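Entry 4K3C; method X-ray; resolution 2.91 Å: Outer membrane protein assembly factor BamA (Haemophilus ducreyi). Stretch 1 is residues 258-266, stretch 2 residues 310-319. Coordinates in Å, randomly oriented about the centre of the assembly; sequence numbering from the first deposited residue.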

# COMPACT_ATOMS: atom_id res chain seq x y z
N GLU A 258 -6.35 7.93 -7.00
CA GLU A 258 -6.71 7.43 -5.67
C GLU A 258 -6.88 5.90 -5.65
O GLU A 258 -6.57 5.25 -4.65
N ASN A 259 -7.36 5.34 -6.75
CA ASN A 259 -7.40 3.91 -6.91
C ASN A 259 -6.23 3.42 -7.76
O ASN A 259 -5.97 2.22 -7.83
N ASN A 260 -5.52 4.36 -8.39
CA ASN A 260 -4.38 3.98 -9.22
C ASN A 260 -3.16 4.82 -8.93
O ASN A 260 -3.28 5.96 -8.53
N SER A 261 -1.99 4.23 -9.14
CA SER A 261 -0.74 4.96 -9.04
C SER A 261 0.39 4.21 -9.76
O SER A 261 0.31 3.00 -9.96
N TYR A 262 1.42 4.94 -10.16
CA TYR A 262 2.52 4.35 -10.89
C TYR A 262 3.77 4.66 -10.14
O TYR A 262 3.75 5.47 -9.22
N TYR A 263 4.85 4.00 -10.50
CA TYR A 263 6.15 4.45 -10.03
C TYR A 263 7.22 4.11 -11.06
O TYR A 263 7.07 3.18 -11.86
N LEU A 264 8.27 4.93 -11.07
CA LEU A 264 9.47 4.68 -11.85
C LEU A 264 10.65 4.80 -10.89
O LEU A 264 10.72 5.74 -10.10
N GLY A 265 11.59 3.86 -10.96
CA GLY A 265 12.77 3.95 -10.12
C GLY A 265 14.05 3.55 -10.83
O GLY A 265 14.02 2.76 -11.77
N LEU A 266 15.16 4.12 -10.39
CA LEU A 266 16.50 3.69 -10.77
C LEU A 266 17.18 3.25 -9.48
O LEU A 266 16.95 3.85 -8.42
N LEU A 310 16.27 -0.58 -13.75
CA LEU A 310 15.12 0.29 -13.97
C LEU A 310 13.85 -0.37 -13.47
O LEU A 310 13.68 -1.59 -13.63
N SER A 311 12.97 0.41 -12.86
CA SER A 311 11.78 -0.16 -12.23
C SER A 311 10.54 0.65 -12.51
O SER A 311 10.57 1.88 -12.43
N PHE A 312 9.45 -0.05 -12.83
CA PHE A 312 8.18 0.56 -13.16
C PHE A 312 7.12 -0.30 -12.53
O PHE A 312 7.29 -1.52 -12.44
N GLY A 313 6.05 0.31 -12.05
CA GLY A 313 4.96 -0.47 -11.50
C GLY A 313 3.66 0.28 -11.61
O GLY A 313 3.65 1.50 -11.81
N TRP A 314 2.55 -0.45 -11.50
CA TRP A 314 1.24 0.17 -11.46
C TRP A 314 0.41 -0.43 -10.35
O TRP A 314 0.40 -1.64 -10.17
N ASN A 315 -0.30 0.41 -9.61
CA ASN A 315 -1.00 -0.09 -8.44
C ASN A 315 -2.44 0.29 -8.32
O ASN A 315 -2.78 1.45 -8.09
N TYR A 316 -3.27 -0.73 -8.48
CA TYR A 316 -4.70 -0.57 -8.36
C TYR A 316 -5.17 -1.09 -7.01
O TYR A 316 -4.80 -2.18 -6.60
N ASN A 317 -5.97 -0.28 -6.32
CA ASN A 317 -6.67 -0.72 -5.12
C ASN A 317 -8.09 -0.19 -5.05
O ASN A 317 -8.31 1.02 -5.07
N ASN A 318 -9.06 -1.10 -4.97
CA ASN A 318 -10.40 -0.69 -4.61
C ASN A 318 -10.56 -0.93 -3.13
O ASN A 318 -10.29 -0.04 -2.32
N LEU A 319 -11.00 -2.13 -2.79
CA LEU A 319 -11.05 -2.62 -1.42
C LEU A 319 -11.77 -1.69 -0.44
O LEU A 319 -11.23 -0.70 0.04

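The two strands run antiparallel, their axes 171° apart, so side chains pair across the register and alternate between two faces of the sheet. On the face carrying Tyr262 and Trp314, these aromatics lie nearly parallel but slid apart: the Tyr262 ring (chi1 m) and the five-membered ring of Trp314 (chi1 t) have planes at 21° and centroids 4.7 Å apart, with Tyr262 CE1 only 3.0 Å from Trp314 CD1, a tight approach with little ring overlap. Farther along this face, Leu264, whose chi1 of -95° lies between wells, brings CD2 to 3.8 Å from Phe312 CB and meets the Phe312 ring at its edge. Leu310 (t, p) extends the apolar row, its CD1 lying 4.0 Å from CD2 of Leu266 (m, t).

The opposite face is organised by Tyr263. Its p rotamer folds the ring across the neighbouring strand, placing Gly313 CA 3.6 Å from the ring centroid and 26° off the normal, a CH-pi contact. Glycine makes this possible: an ideal CB on Gly313 would fall 2.1 Å from Tyr263 CE2, a clash. Backbone pairing fixes the same site, with Tyr263 N to Gly313 O and Gly313 N to Tyr263 O both at 3.1 Å. At the ring edge, Asn315 ND2 lies 3.7 Å from Tyr263 CE2.

Beyond Tyr263 the contact becomes polar. Ser261 (p) places OG 3.8 Å from CB of Asn315 (m), and a water joins the strands here, hydrogen-bonded to Ser261 OG at 3.2 Å and donating to Asn315 O at 2.8 Å. At the far end, Asn259 (m) points sideways; its backbone O accepts from Asn317 N at 2.9 Å, whereas Asn259 ND2 and Asn318 ND2, 3.1 Å apart, are two donors and form no hydrogen bond. Within the second stretch, Tyr316 OH donates a weak hydrogen bond to Asn318 OD1 at 2.6 Å.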

# COMPACT_ATOMS: atom_id res chain seq x y z
CB GLU A 258 -7.95 8.15 -5.11
CG GLU A 258 -9.21 7.30 -5.00
CD GLU A 258 -10.46 8.15 -4.85
OE1 GLU A 258 -11.57 7.63 -5.09
OE2 GLU A 258 -10.33 9.35 -4.48
CB ASN A 259 -8.73 3.48 -7.52
CG ASN A 259 -9.85 3.50 -6.51
OD1 ASN A 259 -9.66 3.91 -5.36
ND2 ASN A 259 -11.03 3.07 -6.93
CB ASN A 260 -4.70 4.09 -10.71
CG ASN A 260 -6.02 3.44 -11.06
OD1 ASN A 260 -7.08 4.02 -10.84
ND2 ASN A 260 -5.96 2.24 -11.62
CB SER A 261 -0.40 5.22 -7.57
OG SER A 261 -0.59 4.04 -6.81
CB TYR A 262 2.60 4.93 -12.31
CG TYR A 262 1.31 4.67 -13.01
CD1 TYR A 262 1.07 3.45 -13.65
CD2 TYR A 262 0.27 5.59 -12.94
CE1 TYR A 262 -0.15 3.19 -14.24
CE2 TYR A 262 -0.96 5.33 -13.53
CZ TYR A 262 -1.17 4.12 -14.17
OH TYR A 262 -2.39 3.89 -14.74
CB TYR A 263 6.46 3.87 -8.65
CG TYR A 263 6.56 2.37 -8.67
CD1 TYR A 263 7.73 1.74 -9.07
CD2 TYR A 263 5.50 1.58 -8.29
CE1 TYR A 263 7.84 0.37 -9.10
CE2 TYR A 263 5.61 0.20 -8.31
CZ TYR A 263 6.79 -0.39 -8.72
OH TYR A 263 6.91 -1.77 -8.75
CB LEU A 264 9.63 5.73 -12.94
CG LEU A 264 9.12 5.48 -14.36
CD1 LEU A 264 9.58 6.62 -15.29
CD2 LEU A 264 9.53 4.10 -14.91
CB LEU A 266 17.29 4.86 -11.32
CG LEU A 266 16.75 5.49 -12.59
CD1 LEU A 266 17.33 6.90 -12.80
CD2 LEU A 266 17.05 4.57 -13.78
CB LEU A 310 14.98 0.63 -15.45
CG LEU A 310 13.73 1.42 -15.84
CD1 LEU A 310 13.70 2.76 -15.14
CD2 LEU A 310 13.70 1.58 -17.34
CB SER A 311 11.96 -0.30 -10.73
OG SER A 311 12.93 -1.29 -10.47
CB PHE A 312 7.99 0.61 -14.68
CG PHE A 312 8.97 -0.25 -15.42
CD1 PHE A 312 8.74 -1.61 -15.59
CD2 PHE A 312 10.14 0.28 -15.93
CE1 PHE A 312 9.65 -2.41 -16.26
CE2 PHE A 312 11.05 -0.52 -16.59
CZ PHE A 312 10.80 -1.87 -16.75
CB TRP A 314 0.53 -0.00 -12.79
CG TRP A 314 -0.95 0.23 -12.70
CD1 TRP A 314 -1.58 1.38 -12.31
CD2 TRP A 314 -1.97 -0.72 -12.99
NE1 TRP A 314 -2.93 1.21 -12.34
CE2 TRP A 314 -3.21 -0.07 -12.76
CE3 TRP A 314 -1.98 -2.05 -13.42
CZ2 TRP A 314 -4.44 -0.72 -12.95
CZ3 TRP A 314 -3.21 -2.69 -13.60
CH2 TRP A 314 -4.42 -2.02 -13.37
CB ASN A 315 -0.29 0.29 -7.16
CG ASN A 315 0.84 -0.63 -6.87
OD1 ASN A 315 0.64 -1.74 -6.36
ND2 ASN A 315 2.06 -0.20 -7.23
CB TYR A 316 -5.40 -1.28 -9.52
CG TYR A 316 -6.90 -1.27 -9.44
CD1 TYR A 316 -7.65 -0.20 -9.93
CD2 TYR A 316 -7.59 -2.33 -8.87
CE1 TYR A 316 -9.04 -0.21 -9.85
CE2 TYR A 316 -8.96 -2.34 -8.79
CZ TYR A 316 -9.68 -1.29 -9.27
OH TYR A 316 -11.05 -1.33 -9.17
CB ASN A 317 -5.92 -0.30 -3.84
CG ASN A 317 -6.50 -0.96 -2.58
OD1 ASN A 317 -7.70 -0.91 -2.33
ND2 ASN A 317 -5.64 -1.61 -1.81
CB ASN A 318 -11.44 -1.51 -5.35
CG ASN A 318 -12.31 -0.66 -6.21
OD1 ASN A 318 -12.82 -1.11 -7.24
ND2 ASN A 318 -12.49 0.59 -5.81
CB LEU A 319 -9.64 -3.00 -0.94
CG LEU A 319 -8.99 -4.11 -1.77
CD1 LEU A 319 -7.72 -4.62 -1.11
CD2 LEU A 319 -9.96 -5.26 -2.05
O HOH W 1 -3.04 2.47 -5.49